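Local coordinates for putative GGDEF domain protein (PDB 7E6G), which probably makes the second messenger cyclic di-GMP from two molecules of GTP in a magnesium-dependent GGDEF domain, at residues G130-L135 with Q190-D195; A136-D141 with E182-L187; G155-V160 with V212-E217. All coordinates share one frame; numbering follows the deposited sequence.

Contact 1: residues G130-L135 with Q190-D195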
loop_
_atom_site.group_PDB
_atom_site.type_symbol
_atom_site.label_atom_id
_atom_site.label_comp_id
_atom_site.label_asym_id
_atom_site.label_seq_id
_atom_site.Cartn_x
_atom_site.Cartn_y
_atom_site.Cartn_z
ATOM N N GLY A 130 6.925 40.054 -20.636
ATOM C CA GLY A 130 7.174 41.451 -20.589
ATOM C C GLY A 130 7.277 42.196 -19.304
ATOM O O GLY A 130 7.471 43.324 -19.296
ATOM N N GLN A 131 7.307 41.469 -18.240
ATOM C CA GLN A 131 7.374 41.941 -16.915
ATOM C C GLN A 131 8.822 41.954 -16.442
ATOM O O GLN A 131 9.426 40.915 -16.385
ATOM C CB GLN A 131 6.543 40.947 -16.098
ATOM C CG GLN A 131 6.488 39.513 -16.613
ATOM C CD GLN A 131 6.031 38.505 -15.603
ATOM O OE1 GLN A 131 6.477 38.517 -14.483
ATOM N NE2 GLN A 131 5.189 37.587 -16.008
ATOM N N SER A 132 9.370 43.101 -16.113
ATOM C CA SER A 132 10.680 43.152 -15.671
ATOM C C SER A 132 10.858 43.197 -14.229
ATOM O O SER A 132 9.993 43.184 -13.502
ATOM C CB SER A 132 11.439 44.195 -16.362
ATOM O OG SER A 132 11.048 45.404 -15.897
ATOM N N TYR A 133 12.070 43.045 -13.843
ATOM C CA TYR A 133 12.443 43.100 -12.438
ATOM C C TYR A 133 13.377 44.282 -12.215
ATOM O O TYR A 133 13.919 44.865 -13.159
ATOM C CB TYR A 133 13.122 41.802 -11.983
ATOM C CG TYR A 133 14.343 41.473 -12.801
ATOM C CD1 TYR A 133 14.243 40.696 -13.951
ATOM C CD2 TYR A 133 15.589 41.990 -12.459
ATOM C CE1 TYR A 133 15.353 40.408 -14.721
ATOM C CE2 TYR A 133 16.717 41.698 -13.205
ATOM C CZ TYR A 133 16.590 40.907 -14.347
ATOM O OH TYR A 133 17.705 40.632 -15.099
ATOM N N VAL A 134 13.566 44.643 -10.953
ATOM C CA VAL A 134 14.602 45.621 -10.647
ATOM C C VAL A 134 15.661 44.954 -9.779
ATOM O O VAL A 134 15.413 43.970 -9.079
ATOM C CB VAL A 134 14.050 46.909 -9.984
ATOM C CG1 VAL A 134 12.782 47.387 -10.710
ATOM C CG2 VAL A 134 13.798 46.711 -8.507
ATOM N N LEU A 135 16.863 45.494 -9.867
ATOM C CA LEU A 135 18.048 44.978 -9.207
ATOM C C LEU A 135 18.621 46.091 -8.345
ATOM O O LEU A 135 18.873 47.194 -8.844
ATOM C CB LEU A 135 19.070 44.542 -10.257
ATOM C CG LEU A 135 19.793 43.213 -10.149
ATOM C CD1 LEU A 135 18.791 42.090 -9.933
ATOM C CD2 LEU A 135 20.572 43.024 -11.435
ATOM N N GLN A 190 9.008 41.190 -11.185
ATOM C CA GLN A 190 7.771 41.793 -11.669
ATOM C C GLN A 190 7.520 43.130 -10.989
ATOM O O GLN A 190 6.455 43.383 -10.424
ATOM C CB GLN A 190 6.592 40.838 -11.475
ATOM C CG GLN A 190 6.856 39.444 -12.015
ATOM C CD GLN A 190 5.754 38.477 -11.682
ATOM O OE1 GLN A 190 5.980 37.469 -11.008
ATOM N NE2 GLN A 190 4.551 38.764 -12.163
ATOM N N THR A 191 8.534 43.981 -11.028
ATOM C CA THR A 191 8.490 45.281 -10.382
ATOM C C THR A 191 9.157 46.289 -11.299
ATOM O O THR A 191 10.143 45.973 -11.969
ATOM C CB THR A 191 9.178 45.244 -8.996
ATOM O OG1 THR A 191 8.572 44.236 -8.170
ATOM C CG2 THR A 191 9.084 46.590 -8.299
ATOM N N ARG A 192 8.574 47.476 -11.370
ATOM C CA ARG A 192 9.192 48.593 -12.065
ATOM C C ARG A 192 9.751 49.617 -11.072
ATOM O O ARG A 192 9.298 49.731 -9.926
ATOM C CB ARG A 192 8.186 49.259 -13.024
ATOM C CG ARG A 192 8.157 48.619 -14.427
ATOM C CD ARG A 192 6.747 48.205 -14.862
ATOM N NE ARG A 192 6.099 47.286 -13.920
ATOM C CZ ARG A 192 6.337 45.977 -13.820
ATOM N NH1 ARG A 192 7.238 45.384 -14.601
ATOM N NH2 ARG A 192 5.673 45.256 -12.918
ATOM N N LEU A 193 10.745 50.378 -11.553
ATOM C CA LEU A 193 11.487 51.341 -10.734
ATOM C C LEU A 193 10.585 52.152 -9.817
ATOM O O LEU A 193 10.860 52.300 -8.620
ATOM C CB LEU A 193 12.267 52.277 -11.652
ATOM C CG LEU A 193 13.716 52.561 -11.310
ATOM C CD1 LEU A 193 14.407 51.274 -10.852
ATOM C CD2 LEU A 193 14.436 53.232 -12.488
ATOM N N GLN A 194 9.489 52.673 -10.374
ATOM C CA GLN A 194 8.588 53.527 -9.611
ATOM C C GLN A 194 8.017 52.797 -8.399
ATOM O O GLN A 194 7.923 53.373 -7.311
ATOM C CB GLN A 194 7.481 54.044 -10.528
ATOM C CG GLN A 194 7.989 54.997 -11.618
ATOM C CD GLN A 194 8.391 54.285 -12.919
ATOM O OE1 GLN A 194 9.580 54.082 -13.201
ATOM N NE2 GLN A 194 7.396 53.928 -13.723
ATOM N N ASP A 195 7.694 51.566 -8.530
ATOM C CA ASP A 195 7.262 50.782 -7.450
ATOM C C ASP A 195 8.405 50.317 -6.559
ATOM O O ASP A 195 8.178 49.990 -5.469
ATOM C CB ASP A 195 6.572 49.575 -8.000
ATOM C CG ASP A 195 5.132 49.613 -7.827
ATOM O OD1 ASP A 195 4.578 50.533 -8.288
ATOM O OD2 ASP A 195 4.524 48.753 -7.249
#
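Val134 drives its CG1 methyl against the backbone of 191-193, where the central strand 134-140 of the GGDEF domain begins beside the turn that leads from strand 183-188 into helix 193-208. With CG1 anti to the carbonyl carbon (chi1 -44°), this branch lies 3.7 Å from Leu193 N. Leu193 brings its side chain in from the first turn of the helix, and its CD1 lies 4.2 Å from Val134 CG1, a small apolar contact at the end of the sheet. The polar link is backbone to backbone: Thr191 N donates to Ser132 O at 3.0 Å, a bent bond with 140° at the hydrogen.

Arg192, the N-cap of helix 193-208, bends its chain at chi2 and chi3 and turns back toward the other segment. The edge of its guanidinium faces the backbone of Ser132, with NH1 3.5 Å from Ser132 N; both are donors, so this is proximity without a bond. Nearer the surface, Gln131 and Gln190 run side by side, but they are modelled too close for their mutual arrangement to be trusted.

Further out, Val134 pairs through its backbone with Leu188, and Thr191 OG1 is hydrogen-bonded to Arg171 NH1 and Pro189 O. Tyr133 points to the other side of the segment, where its ring stacks on His230 and its OH is hydrogen-bonded to Asn123 OD1.

Contact 2: residues A136-D141 with E182-L187. With MG (magnesium ion), chain G; G2P (phosphomethylphosphonic acid guanylate ester), chain H.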
loop_
_atom_site.group_PDB
_atom_site.type_symbol
_atom_site.label_atom_id
_atom_site.label_comp_id
_atom_site.label_asym_id
_atom_site.label_seq_id
_atom_site.Cartn_x
_atom_site.Cartn_y
_atom_site.Cartn_z
ATOM N N ALA A 136 18.823 45.819 -7.060
ATOM C CA ALA A 136 19.468 46.772 -6.159
ATOM C C ALA A 136 20.700 46.108 -5.554
ATOM O O ALA A 136 20.595 45.052 -4.939
ATOM C CB ALA A 136 18.491 47.236 -5.076
ATOM N N MET A 137 21.869 46.691 -5.758
ATOM C CA MET A 137 23.104 46.142 -5.217
ATOM C C MET A 137 23.616 47.056 -4.109
ATOM O O MET A 137 23.857 48.247 -4.325
ATOM C CB MET A 137 24.163 45.953 -6.301
ATOM C CG MET A 137 25.279 44.981 -5.887
ATOM S SD MET A 137 26.525 44.813 -7.176
ATOM C CE MET A 137 25.701 43.670 -8.300
ATOM N N LEU A 138 23.810 46.483 -2.943
ATOM C CA LEU A 138 24.048 47.190 -1.703
ATOM C C LEU A 138 25.427 46.792 -1.194
ATOM O O LEU A 138 25.784 45.621 -1.230
ATOM C CB LEU A 138 22.935 46.814 -0.717
ATOM C CG LEU A 138 22.639 47.584 0.559
ATOM C CD1 LEU A 138 21.174 47.971 0.609
ATOM C CD2 LEU A 138 23.017 46.715 1.761
ATOM N N ASP A 139 26.221 47.769 -0.762
ATOM C CA ASP A 139 27.582 47.529 -0.286
ATOM C C ASP A 139 27.772 48.317 1.000
ATOM O O ASP A 139 27.512 49.524 1.027
ATOM C CB ASP A 139 28.622 47.947 -1.339
ATOM C CG ASP A 139 30.070 47.752 -0.876
ATOM O OD1 ASP A 139 30.461 48.265 0.200
ATOM O OD2 ASP A 139 30.847 47.104 -1.616
ATOM N N VAL A 140 28.249 47.642 2.050
ATOM C CA VAL A 140 28.357 48.265 3.366
ATOM C C VAL A 140 29.477 49.305 3.373
ATOM O O VAL A 140 30.594 49.063 2.889
ATOM C CB VAL A 140 28.568 47.194 4.447
ATOM C CG1 VAL A 140 28.681 47.841 5.830
ATOM C CG2 VAL A 140 27.414 46.208 4.427
ATOM N N ASP A 141 29.178 50.480 3.922
ATOM C CA ASP A 141 30.156 51.560 3.986
ATOM C C ASP A 141 31.069 51.376 5.194
ATOM O O ASP A 141 30.590 51.163 6.313
ATOM C CB ASP A 141 29.454 52.914 4.068
ATOM C CG ASP A 141 28.564 53.193 2.875
ATOM O OD1 ASP A 141 28.920 52.824 1.745
ATOM O OD2 ASP A 141 27.503 53.819 3.055
ATOM N N GLU A 182 30.551 41.708 1.869
ATOM C CA GLU A 182 29.694 42.713 2.480
ATOM C C GLU A 182 28.852 43.387 1.402
ATOM O O GLU A 182 28.602 44.595 1.437
ATOM C CB GLU A 182 30.521 43.733 3.270
ATOM C CG GLU A 182 31.951 43.917 2.748
ATOM C CD GLU A 182 32.123 45.203 1.935
ATOM O OE1 GLU A 182 32.441 45.113 0.724
ATOM O OE2 GLU A 182 31.941 46.305 2.504
ATOM N N GLU A 183 28.427 42.606 0.415
ATOM C CA GLU A 183 27.545 43.072 -0.643
ATOM C C GLU A 183 26.294 42.206 -0.659
ATOM O O GLU A 183 26.356 40.997 -0.393
ATOM C CB GLU A 183 28.219 43.019 -2.014
ATOM C CG GLU A 183 29.419 43.916 -2.165
ATOM C CD GLU A 183 30.399 43.383 -3.201
ATOM O OE1 GLU A 183 31.006 42.307 -2.973
ATOM O OE2 GLU A 183 30.549 44.029 -4.259
ATOM N N PHE A 184 25.164 42.828 -0.979
ATOM C CA PHE A 184 23.885 42.145 -1.062
ATOM C C PHE A 184 23.204 42.526 -2.369
ATOM O O PHE A 184 23.299 43.666 -2.826
ATOM C CB PHE A 184 22.965 42.505 0.115
ATOM C CG PHE A 184 23.506 42.127 1.478
ATOM C CD1 PHE A 184 24.338 42.991 2.178
ATOM C CD2 PHE A 184 23.145 40.921 2.075
ATOM C CE1 PHE A 184 24.808 42.662 3.422
ATOM C CE2 PHE A 184 23.621 40.582 3.338
ATOM C CZ PHE A 184 24.454 41.453 4.011
ATOM N N LEU A 185 22.511 41.572 -2.966
ATOM C CA LEU A 185 21.783 41.800 -4.202
ATOM C C LEU A 185 20.304 41.605 -3.920
ATOM O O LEU A 185 19.881 40.516 -3.516
ATOM C CB LEU A 185 22.261 40.865 -5.314
ATOM C CG LEU A 185 21.648 41.208 -6.670
ATOM C CD1 LEU A 185 21.936 42.643 -7.080
ATOM C CD2 LEU A 185 22.153 40.256 -7.742
ATOM N N LEU A 186 19.534 42.666 -4.097
ATOM C CA LEU A 186 18.085 42.629 -4.003
ATOM C C LEU A 186 17.537 42.415 -5.411
ATOM O O LEU A 186 17.889 43.157 -6.334
ATOM C CB LEU A 186 17.558 43.935 -3.400
ATOM C CG LEU A 186 17.480 44.116 -1.867
ATOM C CD1 LEU A 186 18.729 43.625 -1.110
ATOM C CD2 LEU A 186 17.210 45.570 -1.513
ATOM N N LEU A 187 16.712 41.389 -5.581
ATOM C CA LEU A 187 15.954 41.177 -6.801
ATOM C C LEU A 187 14.477 41.396 -6.499
ATOM O O LEU A 187 13.879 40.673 -5.685
ATOM C CB LEU A 187 16.188 39.783 -7.368
ATOM C CG LEU A 187 15.298 39.441 -8.564
ATOM C CD1 LEU A 187 15.840 40.034 -9.818
ATOM C CD2 LEU A 187 15.241 37.940 -8.708
HETATM MG MG MG G . 32.279 48.072 1.696
HETATM P PG G2P H . 33.755 51.105 1.438
HETATM O O1G G2P H . 32.771 50.683 0.686
HETATM O O2G G2P H . 33.360 51.927 2.365
HETATM O O3G G2P H . 34.841 51.510 0.780
HETATM O O3B G2P H . 34.142 49.771 2.077
HETATM P PB G2P H . 35.048 49.152 3.201
HETATM O O1B G2P H . 34.160 48.539 3.923
HETATM O O2B G2P H . 35.839 50.004 3.846
HETATM C C3A G2P H . 36.170 47.997 2.567
HETATM P PA G2P H . 35.827 46.811 1.490
HETATM O O1A G2P H . 36.873 47.399 0.788
HETATM O O2A G2P H . 34.463 47.257 1.378
HETATM O "O5'" G2P H . 36.198 45.956 2.644
HETATM C "C5'" G2P H . 35.255 45.210 3.405
HETATM C "C4'" G2P H . 35.912 44.258 4.353
HETATM O "O4'" G2P H . 35.073 43.248 4.331
HETATM C "C3'" G2P H . 37.026 43.621 3.713
HETATM O "O3'" G2P H . 38.152 43.976 4.414
HETATM C "C2'" G2P H . 36.666 42.197 3.870
HETATM O "O2'" G2P H . 37.685 41.357 4.221
HETATM C "C1'" G2P H . 35.720 42.265 4.926
HETATM N N9 G2P H . 34.895 41.118 4.978
HETATM C C8 G2P H . 34.629 40.474 3.891
HETATM N N7 G2P H . 33.866 39.459 4.139
HETATM C C5 G2P H . 33.619 39.442 5.375
HETATM C C6 G2P H . 32.886 38.639 6.103
HETATM O O6 G2P H . 32.296 37.699 5.676
HETATM N N1 G2P H . 32.786 38.875 7.449
HETATM C C2 G2P H . 33.457 39.918 7.970
HETATM N N2 G2P H . 33.344 40.115 9.176
HETATM N N3 G2P H . 34.190 40.692 7.187
HETATM C C4 G2P H . 34.256 40.482 5.899
#
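Asp139 and Glu182 converge on one magnesium ion at the end of two antiparallel strands, and Glu182 is the third residue of the sequence Gly-Gly-Glu-Glu-Phe, this protein's version of the GGDEF motif. Five backbone bonds join the segments. Ala136 and Leu186 exchange a pair, with Leu186 N to Ala136 O at 2.7 Å; Leu138 and Phe184 exchange another, and Val140 N donates to Glu182 O at 3.1 Å. On one face Leu138 CD2 packs against Phe184 CD1 and Ala136 against Leu186; on the other Met137 meets Leu185.

The ion is held by Asp139 OD1 at 2.4 Å, Val140 O at 2.3 Å and Glu182 OE2 at 2.0 Å. CG of Asp139, anti to its backbone N (chi1 178°), carries the carboxylate toward the ion, where OD1 binds with the group's plane 81° from that of Glu182. The nucleotide analogue supplies two more oxygens, G2P O3B at 2.5 Å and O2A at 2.4 Å.

Lys251 NZ hydrogen-bonds Asp139 OD1, binds Val140 O weakly and forms a salt bridge with Asp141 OD1. The other oxygen, Asp139 OD2, and the nearby Glu183 OE2 lie 4.1 Å apart and share a partner, Arg213 of the second subunit, whose positive charge would offset their repulsion.

Since O2A belongs to the alpha phosphorus and O3B bridges beta and gamma, the ion spans the linkage that cyclisation of GTP would break. There the analogue carries the methylene C3A in place of oxygen, consistent with a trapped, substrate-like state.

Contact 3: residues G155-V160 with V212-E217. With G2P (phosphomethylphosphonic acid guanylate ester), chain H.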
loop_
_atom_site.group_PDB
_atom_site.type_symbol
_atom_site.label_atom_id
_atom_site.label_comp_id
_atom_site.label_asym_id
_atom_site.label_seq_id
_atom_site.Cartn_x
_atom_site.Cartn_y
_atom_site.Cartn_z
ATOM N N GLY A 155 31.703 42.140 13.024
ATOM C CA GLY A 155 31.220 42.383 11.680
ATOM C C GLY A 155 30.251 41.315 11.199
ATOM O O GLY A 155 29.306 41.615 10.466
ATOM N N ASP A 156 30.465 40.061 11.602
ATOM C CA ASP A 156 29.578 38.984 11.172
ATOM C C ASP A 156 28.197 39.162 11.781
ATOM O O ASP A 156 27.171 39.011 11.097
ATOM C CB ASP A 156 30.164 37.622 11.574
ATOM C CG ASP A 156 31.229 37.093 10.588
ATOM O OD1 ASP A 156 31.555 37.766 9.574
ATOM O OD2 ASP A 156 31.753 35.978 10.856
ATOM N N ARG A 157 28.155 39.472 13.078
ATOM C CA ARG A 157 26.886 39.818 13.703
ATOM C C ARG A 157 26.225 40.974 12.977
ATOM O O ARG A 157 25.014 40.951 12.723
ATOM C CB ARG A 157 27.113 40.138 15.174
ATOM C CG ARG A 157 27.527 38.888 15.915
ATOM C CD ARG A 157 26.723 38.696 17.166
ATOM N NE ARG A 157 27.216 39.607 18.186
ATOM C CZ ARG A 157 26.525 40.631 18.680
ATOM N NH1 ARG A 157 25.280 40.893 18.256
ATOM N NH2 ARG A 157 27.089 41.396 19.605
ATOM N N VAL A 158 27.018 41.977 12.602
ATOM C CA VAL A 158 26.482 43.125 11.882
ATOM C C VAL A 158 25.832 42.681 10.576
ATOM O O VAL A 158 24.722 43.109 10.240
ATOM C CB VAL A 158 27.595 44.162 11.650
ATOM C CG1 VAL A 158 27.185 45.153 10.565
ATOM C CG2 VAL A 158 27.890 44.894 12.929
ATOM N N LEU A 159 26.510 41.819 9.827
ATOM C CA LEU A 159 25.965 41.340 8.562
ATOM C C LEU A 159 24.691 40.533 8.772
ATOM O O LEU A 159 23.744 40.646 7.982
ATOM C CB LEU A 159 27.016 40.503 7.827
ATOM C CG LEU A 159 28.189 41.286 7.245
ATOM C CD1 LEU A 159 29.159 40.340 6.608
ATOM C CD2 LEU A 159 27.692 42.297 6.225
ATOM N N VAL A 160 24.641 39.712 9.826
ATOM C CA VAL A 160 23.401 38.990 10.120
ATOM C C VAL A 160 22.273 39.979 10.372
ATOM O O VAL A 160 21.158 39.820 9.868
ATOM C CB VAL A 160 23.585 38.024 11.312
ATOM C CG1 VAL A 160 22.231 37.578 11.854
ATOM C CG2 VAL A 160 24.411 36.807 10.925
ATOM N N VAL A 212 23.534 47.427 16.383
ATOM C CA VAL A 212 24.024 46.113 16.784
ATOM C C VAL A 212 24.859 46.278 18.051
ATOM O O VAL A 212 25.879 46.966 18.045
ATOM C CB VAL A 212 24.837 45.464 15.652
ATOM C CG1 VAL A 212 25.354 44.112 16.047
ATOM C CG2 VAL A 212 24.001 45.339 14.406
ATOM N N ARG A 213 24.433 45.667 19.145
ATOM C CA ARG A 213 25.175 45.805 20.388
ATOM C C ARG A 213 26.378 44.880 20.388
ATOM O O ARG A 213 26.243 43.683 20.134
ATOM C CB ARG A 213 24.285 45.499 21.574
ATOM C CG ARG A 213 23.128 46.445 21.657
ATOM C CD ARG A 213 22.237 46.160 22.830
ATOM N NE ARG A 213 21.194 47.170 22.861
ATOM C CZ ARG A 213 21.307 48.308 23.529
ATOM N NH1 ARG A 213 22.411 48.535 24.233
ATOM N NH2 ARG A 213 20.319 49.202 23.507
ATOM N N VAL A 214 27.557 45.446 20.641
ATOM C CA VAL A 214 28.775 44.704 20.901
ATOM C C VAL A 214 29.292 45.214 22.225
ATOM O O VAL A 214 29.816 46.333 22.303
ATOM C CB VAL A 214 29.833 44.887 19.812
ATOM C CG1 VAL A 214 31.074 44.120 20.206
ATOM C CG2 VAL A 214 29.301 44.400 18.479
ATOM N N GLY A 215 29.173 44.394 23.252
ATOM C CA GLY A 215 29.497 44.781 24.598
ATOM C C GLY A 215 29.004 46.168 24.945
ATOM O O GLY A 215 27.811 46.466 25.005
ATOM N N THR A 216 29.957 47.038 25.119
ATOM C CA THR A 216 29.743 48.337 25.679
ATOM C C THR A 216 29.382 49.383 24.626
ATOM O O THR A 216 29.122 50.542 24.982
ATOM C CB THR A 216 31.015 48.668 26.435
ATOM O OG1 THR A 216 30.706 49.074 27.782
ATOM C CG2 THR A 216 31.829 49.654 25.690
ATOM N N GLU A 217 29.301 48.988 23.347
ATOM C CA GLU A 217 29.049 49.901 22.240
ATOM C C GLU A 217 27.904 49.367 21.388
ATOM O O GLU A 217 27.610 48.174 21.391
ATOM C CB GLU A 217 30.314 50.112 21.376
ATOM C CG GLU A 217 31.406 50.911 22.105
ATOM C CD GLU A 217 32.632 51.196 21.248
ATOM O OE1 GLU A 217 33.590 50.398 21.316
ATOM O OE2 GLU A 217 32.649 52.218 20.514
HETATM P PG G2P H . 33.755 51.105 1.438
HETATM O O1G G2P H . 32.771 50.683 0.686
HETATM O O2G G2P H . 33.360 51.927 2.365
HETATM O O3G G2P H . 34.841 51.510 0.780
HETATM O O3B G2P H . 34.142 49.771 2.077
HETATM P PB G2P H . 35.048 49.152 3.201
HETATM O O1B G2P H . 34.160 48.539 3.923
HETATM O O2B G2P H . 35.839 50.004 3.846
HETATM C C3A G2P H . 36.170 47.997 2.567
HETATM P PA G2P H . 35.827 46.811 1.490
HETATM O O1A G2P H . 36.873 47.399 0.788
HETATM O O2A G2P H . 34.463 47.257 1.378
HETATM O "O5'" G2P H . 36.198 45.956 2.644
HETATM C "C5'" G2P H . 35.255 45.210 3.405
HETATM C "C4'" G2P H . 35.912 44.258 4.353
HETATM O "O4'" G2P H . 35.073 43.248 4.331
HETATM C "C3'" G2P H . 37.026 43.621 3.713
HETATM O "O3'" G2P H . 38.152 43.976 4.414
HETATM C "C2'" G2P H . 36.666 42.197 3.870
HETATM O "O2'" G2P H . 37.685 41.357 4.221
HETATM C "C1'" G2P H . 35.720 42.265 4.926
HETATM N N9 G2P H . 34.895 41.118 4.978
HETATM C C8 G2P H . 34.629 40.474 3.891
HETATM N N7 G2P H . 33.866 39.459 4.139
HETATM C C5 G2P H . 33.619 39.442 5.375
HETATM C C6 G2P H . 32.886 38.639 6.103
HETATM O O6 G2P H . 32.296 37.699 5.676
HETATM N N1 G2P H . 32.786 38.875 7.449
HETATM C C2 G2P H . 33.457 39.918 7.970
HETATM N N2 G2P H . 33.344 40.115 9.176
HETATM N N3 G2P H . 34.190 40.692 7.187
HETATM C C4 G2P H . 34.256 40.482 5.899
#
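Arg157 lays its guanidinium against two valines of strand 212-214, NH1 lying 3.9 Å from Val212 CG1 and NH2 3.9 Å from Val214 CG2, both met obliquely. The same NH2 donates to Arg213 O at 2.5 Å, with 154° at the hydrogen, and this carbonyl oxygen sits at the guanidinium edge, near its plane; the distance is shorter than such a bond should be, so its exact length is doubtful. CG stands anti to the carbonyl carbon (chi1 -67°), and bends at chi2 and chi3 then take the chain across from helix 152-168 to the strand. One residue on, and buried, Val158 CG2 packs on Val212 CG1 at 4.1 Å; these two are the buried part of an otherwise partly open contact.

The strand belongs to a two-stranded hairpin, 212-214 with 217-219, closed by a type II' turn from Val214 to Glu217 in which Gly215 has the positive phi of the first corner. Leu219 of the partner strand touches both Val158 and Val214, and Trp150 NE1 is hydrogen-bonded to Glu217 OE1, so the hairpin also rests on helix 143-150.

Next to Arg157 in the helix, Asp156 serves the nucleotide. Its OD1 receives G2P N1 at 2.7 Å and G2P N2 at 3.0 Å, one oxygen gripping two neighbouring N-H groups, while Leu159 CD1 comes 4.1 Å from G2P C6. Gly155, with no side chain, lies beside N2. Because the N1-H and the exocyclic amine together mark guanine, the paired bonds to Asp156 imply that this helix reads the base, while the next residue, Arg157, reaches the other way to the hairpin.

Overall arrangement
From the N terminus, 130-135 leads into strand 134-140, so contacts 1 and 2 draw on successive lengths of one strand. Helix 152-168 follows, then 182-187 closes contact 2, joining two neighbouring sheet strands. The turn before helix 193-208 next closes the wider loop of contact 1, inside which contact 2 lies, and ties that turn to the start of the central strand. Last, 212-217 completes contact 3, joining helix 152-168 to the small hairpin; its segments alternate with those of both others. Contacts 1 and 2 meet where Tyr133 and Leu135 pack on Leu187, contacts 2 and 3 through Phe184 and Leu159 and at the nucleotide. Contacts 1 and 3 stay about 18 Å apart at their nearest atoms.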